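Local atomic coordinates of extracellular solute-binding protein, family 1 (Bifidobacterium longum subsp. infantis ATCC 15697, PDB entry 3QUF), a protein that probably binds an extracellular solute and delivers it to a membrane transporter, as a family 1 solute-binding protein. Residues Y143-L148 / D276-V281; A151-F156 / I164-K169. All coordinates share one frame; numbering follows the deposited sequence.

Contact 1 (Y143-L148 / D276-V281)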
loop_
_atom_site.group_PDB
_atom_site.type_symbol
_atom_site.label_atom_id
_atom_site.label_comp_id
_atom_site.label_asym_id
_atom_site.label_seq_id
_atom_site.Cartn_x
_atom_site.Cartn_y
_atom_site.Cartn_z
ATOM N N TYR A 143 4.360 18.837 1.674
ATOM C CA TYR A 143 4.388 20.170 1.043
ATOM C C TYR A 143 5.249 21.196 1.766
ATOM O O TYR A 143 5.456 21.115 2.977
ATOM C CB TYR A 143 2.960 20.718 0.810
ATOM C CG TYR A 143 2.166 20.975 2.074
ATOM C CD1 TYR A 143 1.474 19.947 2.691
ATOM C CD2 TYR A 143 2.115 22.248 2.637
ATOM C CE1 TYR A 143 0.734 20.165 3.848
ATOM C CE2 TYR A 143 1.395 22.481 3.799
ATOM C CZ TYR A 143 0.706 21.447 4.391
ATOM O OH TYR A 143 -0.011 21.675 5.533
ATOM N N ASN A 144 5.769 22.131 0.982
ATOM C CA ASN A 144 6.653 23.191 1.469
ATOM C C ASN A 144 5.746 24.369 1.849
ATOM O O ASN A 144 5.174 25.050 0.980
ATOM C CB ASN A 144 7.648 23.556 0.366
ATOM C CG ASN A 144 8.609 24.664 0.786
ATOM O OD1 ASN A 144 8.271 25.489 1.631
ATOM N ND2 ASN A 144 9.792 24.696 0.176
ATOM N N LYS A 145 5.571 24.572 3.149
ATOM C CA LYS A 145 4.648 25.588 3.643
ATOM C C LYS A 145 4.963 27.003 3.131
ATOM O O LYS A 145 4.046 27.807 2.900
ATOM C CB LYS A 145 4.630 25.581 5.170
ATOM C CG LYS A 145 4.050 24.317 5.772
ATOM C CD LYS A 145 4.073 24.372 7.281
ATOM C CE LYS A 145 3.215 23.286 7.878
ATOM N NZ LYS A 145 3.050 23.406 9.359
ATOM N N ASP A 146 6.245 27.292 2.923
ATOM C CA ASP A 146 6.684 28.624 2.459
ATOM C C ASP A 146 6.314 28.868 1.020
ATOM O O ASP A 146 5.843 29.957 0.688
ATOM C CB ASP A 146 8.187 28.778 2.649
ATOM C CG ASP A 146 8.572 28.782 4.119
ATOM O OD1 ASP A 146 7.764 29.295 4.936
ATOM O OD2 ASP A 146 9.660 28.263 4.473
ATOM N N ILE A 147 6.510 27.864 0.168
ATOM C CA ILE A 147 6.088 27.970 -1.222
ATOM C C ILE A 147 4.563 28.142 -1.283
ATOM O O ILE A 147 4.065 29.012 -2.010
ATOM C CB ILE A 147 6.547 26.781 -2.073
ATOM C CG1 ILE A 147 8.078 26.748 -2.172
ATOM C CG2 ILE A 147 5.918 26.839 -3.455
ATOM C CD1 ILE A 147 8.620 25.546 -2.918
ATOM N N LEU A 148 3.818 27.349 -0.510
ATOM C CA LEU A 148 2.365 27.494 -0.510
ATOM C C LEU A 148 1.932 28.885 -0.024
ATOM O O LEU A 148 1.040 29.501 -0.620
ATOM C CB LEU A 148 1.661 26.373 0.272
ATOM C CG LEU A 148 1.241 25.196 -0.619
ATOM C CD1 LEU A 148 2.480 24.487 -1.156
ATOM C CD2 LEU A 148 0.315 24.253 0.139
ATOM N N ASP A 276 16.153 22.068 5.513
ATOM C CA ASP A 276 15.720 23.408 5.880
ATOM C C ASP A 276 14.244 23.661 5.590
ATOM O O ASP A 276 13.776 24.792 5.760
ATOM C CB ASP A 276 16.496 24.448 5.049
ATOM C CG ASP A 276 17.946 24.531 5.412
ATOM O OD1 ASP A 276 18.352 23.871 6.402
ATOM O OD2 ASP A 276 18.680 25.280 4.703
ATOM N N ILE A 277 13.521 22.652 5.109
ATOM C CA ILE A 277 12.151 22.882 4.678
ATOM C C ILE A 277 11.151 22.831 5.840
ATOM O O ILE A 277 11.110 21.868 6.598
ATOM C CB ILE A 277 11.682 21.851 3.620
ATOM C CG1 ILE A 277 12.703 21.731 2.476
ATOM C CG2 ILE A 277 10.282 22.253 3.097
ATOM C CD1 ILE A 277 13.052 23.049 1.793
ATOM N N ASP A 278 10.341 23.878 5.945
ATOM C CA ASP A 278 9.179 23.865 6.814
ATOM C C ASP A 278 8.073 23.127 6.039
ATOM O O ASP A 278 7.406 23.722 5.216
ATOM C CB ASP A 278 8.738 25.292 7.139
ATOM C CG ASP A 278 7.642 25.351 8.209
ATOM O OD1 ASP A 278 7.345 24.303 8.816
ATOM O OD2 ASP A 278 7.087 26.465 8.429
ATOM N N PHE A 279 7.934 21.849 6.302
ATOM C CA PHE A 279 7.002 20.991 5.526
ATOM C C PHE A 279 5.771 20.546 6.321
ATOM O O PHE A 279 5.831 20.370 7.526
ATOM C CB PHE A 279 7.747 19.769 4.973
ATOM C CG PHE A 279 8.082 18.715 6.013
ATOM C CD1 PHE A 279 9.241 18.813 6.775
ATOM C CD2 PHE A 279 7.240 17.638 6.237
ATOM C CE1 PHE A 279 9.539 17.843 7.737
ATOM C CE2 PHE A 279 7.532 16.664 7.192
ATOM C CZ PHE A 279 8.693 16.772 7.943
ATOM N N GLY A 280 4.655 20.340 5.618
ATOM C CA GLY A 280 3.488 19.716 6.214
ATOM C C GLY A 280 3.135 18.461 5.450
ATOM O O GLY A 280 3.749 18.173 4.426
ATOM N N VAL A 281 2.176 17.690 5.968
ATOM C CA VAL A 281 1.761 16.451 5.344
ATOM C C VAL A 281 0.249 16.413 5.235
ATOM O O VAL A 281 -0.428 16.471 6.270
ATOM C CB VAL A 281 2.222 15.195 6.127
ATOM C CG1 VAL A 281 1.827 13.931 5.387
ATOM C CG2 VAL A 281 3.757 15.248 6.335
HETATM O O HOH W 1 9.995 25.939 3.906
#
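The Tyr143 ring lies with one face over Gly280, whose CA sits 3.9 Å from the ring centroid, displaced toward the rim, in a CH-pi contact. Chi1 of 64° sets Tyr143 CG between its backbone N and carbonyl carbon and brings the ring back across the neighbouring strand; with no side chain on Gly280, it can settle directly on the backbone. The Phe279 ring belongs to the other face of the sheet, shared with Asn144, and meets Ile277 O at its edge and in its plane. Tyr143 and Gly280 form an antiparallel hydrogen-bonded pair: Tyr143 N gives to Gly280 O at 2.9 Å, and Gly280 N returns a bond to Tyr143 O. Lys145 N then bonds to Asp278 O. From there the extended Lys145 chain runs past Asp278, and Lys145 CD lies 3.6 Å from Asp278 OD1. Lys145 NZ stays too far from that oxygen for a salt bridge. Asn144 turns its amide across Ile277 CG2, with Asn144 CG 3.7 Å from that methyl. Its OD1 accepts from Ile147 N at 3.3 Å, from well above the amide plane, and more weakly from Asp146 N; a water links OD1 to Asp278 N. This is a strand running straight into an N-capped helix, the beta-to-alpha junction of an alpha/beta solute-binding lobe, flanked by a short antiparallel neighbour.

Contact 2 (A151-F156 / I164-K169)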
loop_
_atom_site.group_PDB
_atom_site.type_symbol
_atom_site.label_atom_id
_atom_site.label_comp_id
_atom_site.label_asym_id
_atom_site.label_seq_id
_atom_site.Cartn_x
_atom_site.Cartn_y
_atom_site.Cartn_z
ATOM N N ALA A 151 2.089 31.534 -2.544
ATOM C CA ALA A 151 0.974 31.423 -3.489
ATOM C C ALA A 151 -0.405 31.725 -2.857
ATOM O O ALA A 151 -1.446 31.587 -3.529
ATOM C CB ALA A 151 0.975 30.026 -4.136
ATOM N N GLY A 152 -0.418 32.144 -1.586
ATOM C CA GLY A 152 -1.654 32.501 -0.879
ATOM C C GLY A 152 -2.374 31.390 -0.120
ATOM O O GLY A 152 -3.527 31.568 0.282
ATOM N N TYR A 153 -1.710 30.244 0.086
ATOM C CA TYR A 153 -2.317 29.120 0.792
ATOM C C TYR A 153 -1.676 28.907 2.153
ATOM O O TYR A 153 -0.470 28.653 2.240
ATOM C CB TYR A 153 -2.199 27.828 -0.032
ATOM C CG TYR A 153 -2.948 27.887 -1.331
ATOM C CD1 TYR A 153 -2.406 28.550 -2.426
ATOM C CD2 TYR A 153 -4.214 27.314 -1.460
ATOM C CE1 TYR A 153 -3.095 28.634 -3.624
ATOM C CE2 TYR A 153 -4.905 27.383 -2.648
ATOM C CZ TYR A 153 -4.344 28.045 -3.735
ATOM O OH TYR A 153 -5.021 28.122 -4.936
ATOM N N ASP A 154 -2.487 29.004 3.204
ATOM C CA ASP A 154 -2.054 28.686 4.563
ATOM C C ASP A 154 -2.434 27.251 4.935
ATOM O O ASP A 154 -1.992 26.743 5.967
ATOM C CB ASP A 154 -2.659 29.666 5.582
ATOM C CG ASP A 154 -4.012 29.210 6.115
ATOM O OD1 ASP A 154 -5.024 29.334 5.384
ATOM O OD2 ASP A 154 -4.055 28.731 7.274
ATOM N N LYS A 155 -3.266 26.614 4.091
ATOM C CA LYS A 155 -3.741 25.248 4.281
ATOM C C LYS A 155 -3.669 24.511 2.940
ATOM O O LYS A 155 -3.738 25.124 1.866
ATOM C CB LYS A 155 -5.195 25.248 4.747
ATOM C CG LYS A 155 -5.402 25.643 6.222
ATOM C CD LYS A 155 -6.881 25.968 6.518
ATOM C CE LYS A 155 -7.783 24.712 6.526
ATOM N NZ LYS A 155 -7.468 23.769 7.649
ATOM N N PHE A 156 -3.554 23.194 3.001
ATOM C CA PHE A 156 -3.445 22.422 1.781
ATOM C C PHE A 156 -4.807 22.266 1.125
ATOM O O PHE A 156 -5.786 22.015 1.823
ATOM C CB PHE A 156 -2.829 21.053 2.050
ATOM C CG PHE A 156 -2.233 20.449 0.828
ATOM C CD1 PHE A 156 -0.977 20.827 0.406
ATOM C CD2 PHE A 156 -2.960 19.567 0.047
ATOM C CE1 PHE A 156 -0.436 20.316 -0.755
ATOM C CE2 PHE A 156 -2.434 19.067 -1.117
ATOM C CZ PHE A 156 -1.157 19.437 -1.523
ATOM N N ILE A 164 -5.201 22.032 -8.535
ATOM C CA ILE A 164 -4.789 22.506 -9.853
ATOM C C ILE A 164 -4.623 24.034 -9.777
ATOM O O ILE A 164 -3.614 24.584 -10.254
ATOM C CB ILE A 164 -5.782 22.101 -10.960
ATOM C CG1 ILE A 164 -5.700 20.590 -11.219
ATOM C CG2 ILE A 164 -5.488 22.851 -12.268
ATOM C CD1 ILE A 164 -6.782 20.041 -12.153
ATOM N N GLU A 165 -5.585 24.708 -9.158
ATOM C CA GLU A 165 -5.522 26.178 -9.031
ATOM C C GLU A 165 -4.288 26.597 -8.213
ATOM O O GLU A 165 -3.603 27.547 -8.584
ATOM C CB GLU A 165 -6.786 26.731 -8.383
ATOM C CG GLU A 165 -8.031 26.684 -9.273
ATOM C CD GLU A 165 -7.877 27.413 -10.633
ATOM O OE1 GLU A 165 -7.496 28.609 -10.645
ATOM O OE2 GLU A 165 -8.140 26.779 -11.689
HETATM N N MSE A 166 -3.983 25.862 -7.141
HETATM C CA MSE A 166 -2.796 26.145 -6.329
HETATM C C MSE A 166 -1.519 25.944 -7.133
HETATM O O MSE A 166 -0.593 26.759 -7.039
HETATM C CB MSE A 166 -2.761 25.248 -5.094
HETATM C CG MSE A 166 -1.635 25.548 -4.105
HETATM SE SE MSE A 166 -1.276 24.045 -2.936
HETATM C CE MSE A 166 -0.873 22.701 -4.309
ATOM N N GLY A 167 -1.482 24.880 -7.911
ATOM C CA GLY A 167 -0.320 24.534 -8.699
ATOM C C GLY A 167 -0.007 25.621 -9.726
ATOM O O GLY A 167 1.162 25.944 -9.952
ATOM N N LYS A 168 -1.052 26.139 -10.369
ATOM C CA LYS A 168 -0.868 27.127 -11.441
ATOM C C LYS A 168 -0.214 28.362 -10.866
ATOM O O LYS A 168 0.679 28.943 -11.496
ATOM C CB LYS A 168 -2.196 27.453 -12.131
ATOM C CG LYS A 168 -2.712 26.293 -12.964
ATOM C CD LYS A 168 -3.852 26.612 -13.925
ATOM C CE LYS A 168 -5.203 26.676 -13.244
ATOM N NZ LYS A 168 -6.189 27.369 -14.154
ATOM N N LYS A 169 -0.654 28.745 -9.672
ATOM C CA LYS A 169 -0.117 29.903 -8.972
ATOM C C LYS A 169 1.328 29.707 -8.561
ATOM O O LYS A 169 2.126 30.622 -8.668
ATOM C CB LYS A 169 -0.943 30.217 -7.740
ATOM C CG LYS A 169 -2.372 30.657 -8.030
ATOM C CD LYS A 169 -3.135 30.900 -6.722
ATOM C CE LYS A 169 -4.639 31.171 -6.919
ATOM N NZ LYS A 169 -5.420 30.827 -5.671
#
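Met166, Tyr153 and Lys169 carry this contact, and the tyrosine ring lies at its middle. Residue 166 is modelled as selenomethionine, and in the conformer described, one of two, its CG stands over one face of the Tyr153 ring, 3.5 Å from the centroid and displaced toward the rim. CG is anti to the backbone N of Met166 (chi1 -174°), which sends the chain from the helix across the ring. The selenium continues over the same ring at 4.6 Å from the centroid, a Met-aromatic contact. A bend at chi3 then carries CE toward Phe156, whose CZ it approaches to 4.3 Å; the selenium meets that second ring obliquely, so one side chain bridges two aromatics.

Lys169 comes to the phenol from the next turn of the helix. Its chain, extended beyond CG, passes Ala151, with Lys169 CD 3.7 Å from Ala151 O. At its end Lys169 NZ donates to Tyr153 OH at 2.8 Å. Ala151 and Tyr153 flank Gly152, whose positive phi closes the preceding helix in a Schellman motif, and the turn directs both side chains at helix 160-172. Leu148 of helix 145-150 packs against Met166 too, and also touches Tyr153 and Phe156.

The ring is thus held in two ways, by apolar contact on a face and by a charged donor at its hydroxyl. With OH serving as acceptor, the lysine's positive charge would probably polarise the phenol and make its own proton a somewhat better donor.

The centres of the two contacts lie about 12 Å apart, on the same side of the chain's centre, and they touch. Along the chain, 143-148 comes first, followed by 151-156 and 164-169, while 276-281 returns much later to pair with the first; contact 2 is therefore local and contact 1 closes a long excursion. Helix 145-150 joins them: Leu148 O probably accepts a hydrogen bond from Tyr153 N, and Leu148 CD2 packs on Met166 SE. Strand and loop also meet directly, Tyr143 CD1 lying 3.5 Å from Phe156 CD1. The end of strand 135-144, in the mixed sheet, and the successive helices 145-150 and 160-172 thus pack against one another near the periphery of the protein.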